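Local coordinates for alpha-fucosidase GH29 (Fusarium graminearum, PDB 4NI3), which probably hydrolyses alpha-L-fucosyl linkages, such as the alpha-1,6-linked fucose on the reducing-end N-acetylglucosamine of glycoprotein glycans, at residues Thr548-Phe553 with Gly578-Ser583. Sequence-based numbering, arbitrary orientation. Where two conformers were deposited one is given.
Sequences TKATLF and GSIVVS. With MAN (alpha-D-mannopyranose), chain C.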
loop_
_atom_site.group_PDB
_atom_site.type_symbol
_atom_site.label_atom_id
_atom_site.label_comp_id
_atom_site.label_asym_id
_atom_site.label_seq_id
_atom_site.Cartn_x
_atom_site.Cartn_y
_atom_site.Cartn_z
ATOM N N THR A 548 -15.705 -9.190 -27.660
ATOM C CA THR A 548 -14.340 -8.807 -27.336
ATOM C C THR A 548 -13.423 -9.038 -28.547
ATOM O O THR A 548 -13.716 -9.891 -29.387
ATOM C CB THR A 548 -13.812 -9.624 -26.115
ATOM O OG1 THR A 548 -14.826 -9.692 -25.103
ATOM C CG2 THR A 548 -12.536 -9.018 -25.521
ATOM N N LYS A 549 -12.325 -8.293 -28.634
ATOM C CA LYS A 549 -11.246 -8.656 -29.537
ATOM C C LYS A 549 -9.951 -8.632 -28.764
ATOM O O LYS A 549 -9.851 -7.984 -27.714
ATOM C CB LYS A 549 -11.168 -7.713 -30.742
ATOM C CG LYS A 549 -10.768 -6.292 -30.417
ATOM C CD LYS A 549 -10.735 -5.441 -31.689
ATOM C CE LYS A 549 -10.506 -3.964 -31.363
ATOM N NZ LYS A 549 -10.519 -3.087 -32.566
ATOM N N ALA A 550 -8.958 -9.358 -29.249
ATOM C CA ALA A 550 -7.632 -9.305 -28.646
ATOM C C ALA A 550 -6.635 -8.958 -29.726
ATOM O O ALA A 550 -6.703 -9.468 -30.834
ATOM C CB ALA A 550 -7.266 -10.623 -27.990
ATOM N N THR A 551 -5.704 -8.086 -29.398
ATOM C CA THR A 551 -4.623 -7.761 -30.297
ATOM C C THR A 551 -3.321 -8.283 -29.709
ATOM O O THR A 551 -2.940 -7.893 -28.599
ATOM C CB THR A 551 -4.552 -6.248 -30.529
ATOM O OG1 THR A 551 -5.824 -5.791 -31.010
ATOM C CG2 THR A 551 -3.477 -5.929 -31.537
ATOM N N LEU A 552 -2.653 -9.193 -30.423
ATOM C CA LEU A 552 -1.367 -9.731 -30.002
ATOM C C LEU A 552 -0.243 -8.873 -30.559
ATOM O O LEU A 552 -0.249 -8.536 -31.742
ATOM C CB LEU A 552 -1.180 -11.170 -30.487
ATOM C CG LEU A 552 -2.325 -12.133 -30.205
ATOM C CD1 LEU A 552 -1.976 -13.532 -30.701
ATOM C CD2 LEU A 552 -2.640 -12.172 -28.742
ATOM N N PHE A 553 0.723 -8.528 -29.723
ATOM C CA PHE A 553 1.888 -7.793 -30.172
ATOM C C PHE A 553 3.131 -8.627 -29.992
ATOM O O PHE A 553 3.263 -9.309 -28.980
ATOM C CB PHE A 553 2.069 -6.499 -29.383
ATOM C CG PHE A 553 1.034 -5.458 -29.649
ATOM C CD1 PHE A 553 -0.197 -5.490 -29.009
ATOM C CD2 PHE A 553 1.300 -4.421 -30.524
ATOM C CE1 PHE A 553 -1.135 -4.497 -29.235
ATOM C CE2 PHE A 553 0.358 -3.427 -30.753
ATOM C CZ PHE A 553 -0.858 -3.472 -30.109
ATOM N N GLY A 578 4.428 -11.098 -27.232
ATOM C CA GLY A 578 5.112 -10.419 -26.142
ATOM C C GLY A 578 4.130 -9.704 -25.232
ATOM O O GLY A 578 4.373 -9.565 -24.030
ATOM N N SER A 579 3.009 -9.264 -25.790
ATOM C CA SER A 579 2.037 -8.502 -25.023
ATOM C C SER A 579 0.689 -8.554 -25.724
ATOM O O SER A 579 0.597 -8.883 -26.915
ATOM C CB SER A 579 2.507 -7.047 -24.813
ATOM O OG SER A 579 2.870 -6.403 -26.043
ATOM N N ILE A 580 -0.371 -8.252 -24.992
ATOM C CA ILE A 580 -1.730 -8.409 -25.502
ATOM C C ILE A 580 -2.626 -7.266 -25.053
ATOM O O ILE A 580 -2.598 -6.891 -23.876
ATOM C CB ILE A 580 -2.383 -9.747 -25.018
ATOM C CG1 ILE A 580 -1.513 -10.960 -25.365
ATOM C CG2 ILE A 580 -3.813 -9.880 -25.569
ATOM C CD1 ILE A 580 -2.028 -12.303 -24.776
ATOM N N VAL A 581 -3.431 -6.738 -25.965
ATOM C CA VAL A 581 -4.473 -5.774 -25.618
ATOM C C VAL A 581 -5.840 -6.411 -25.836
ATOM O O VAL A 581 -6.133 -6.932 -26.918
ATOM C CB VAL A 581 -4.331 -4.478 -26.447
ATOM C CG1 VAL A 581 -5.503 -3.524 -26.207
ATOM C CG2 VAL A 581 -2.977 -3.812 -26.123
ATOM N N VAL A 582 -6.683 -6.375 -24.812
ATOM C CA VAL A 582 -7.995 -7.016 -24.861
ATOM C C VAL A 582 -9.030 -5.901 -24.819
ATOM O O VAL A 582 -9.058 -5.114 -23.870
ATOM C CB VAL A 582 -8.183 -7.991 -23.695
ATOM C CG1 VAL A 582 -9.566 -8.673 -23.785
ATOM C CG2 VAL A 582 -7.079 -9.034 -23.707
ATOM N N SER A 583 -9.867 -5.824 -25.850
ATOM C CA SER A 583 -10.736 -4.666 -26.047
ATOM C C SER A 583 -12.179 -5.075 -26.312
ATOM O O SER A 583 -12.434 -6.094 -26.956
ATOM C CB SER A 583 -10.228 -3.806 -27.216
ATOM O OG SER A 583 -8.867 -3.436 -27.057
HETATM C C1 MAN C . -3.770 2.610 -28.767
HETATM C C2 MAN C . -5.269 2.347 -29.008
HETATM C C3 MAN C . -5.902 1.783 -27.729
HETATM C C4 MAN C . -5.145 0.521 -27.264
HETATM C C5 MAN C . -3.629 0.810 -27.178
HETATM C C6 MAN C . -2.792 -0.438 -26.974
HETATM O O2 MAN C . -5.439 1.321 -29.939
HETATM O O3 MAN C . -7.291 1.468 -27.892
HETATM O O4 MAN C . -5.614 0.126 -25.981
HETATM O O5 MAN C . -3.147 1.413 -28.396
HETATM O O6 MAN C . -1.710 -0.090 -26.128
HETATM O O HOH W 1 -7.583 -5.344 -28.863
#
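Phe553 and Val581 meet on the sugar-facing side of an antiparallel strand pair: CE1 of the Phe553 ring lies 3.7 Å from Val581 CG2, the side chains meeting at a slant. That same methyl reaches C6 of the alpha-mannose at 3.5 Å, so the branched valine serves ring and sugar at once. Phe553 CG lies anti to its own carbonyl carbon (chi1 -69°), a torsion that swings the ring along the strand toward Val581.

Backbone bonds bind Lys549 to Ser583 and Thr551 to Val581 reciprocally, as hydrogen-bonded pairs. At the far end the ladder closes in a classic beta bulge. Phe553 O accepts Gly578 N at 2.8 Å, in the carbonyl plane, and Ser579 N at 3.2 Å, tilted and more bent (154° at the hydrogen). Gly578 brings no side chain beside the Phe553 carbonyl, where two N-H groups converge, while the small hydroxyl of Ser579 turns to Gly555 O and Phe558 N.

Packing is dense on the face of Ala550, Leu552, Ile580 and Val582. It is tightest where Thr548 CG2, anti to the backbone N, presses on Val582 CG1 at 3.5 Å. Leu552 and Ile580 lie side by side, CD2 to CG1 at 3.8 Å, and the short Ala550 leaves room for Ile542 and Val544. The other face is more polar toward Lys549 and Ser583, both partly exposed. There a water bonds to Thr551 OG1, donates to Val581 O (2.9 Å) and, in one of two Ser583 conformers, meets its OG; the extended Lys549 chain carries NZ to a long, weak ion pair with Glu564.

These are the two central strands of a four-stranded antiparallel sheet near the C-terminus: Ala550 and Leu552 bond outward to strand 562-565, Ile580 and Val582 toward strand 522-524, and strand 541-544 of a second sheet covers Ala550.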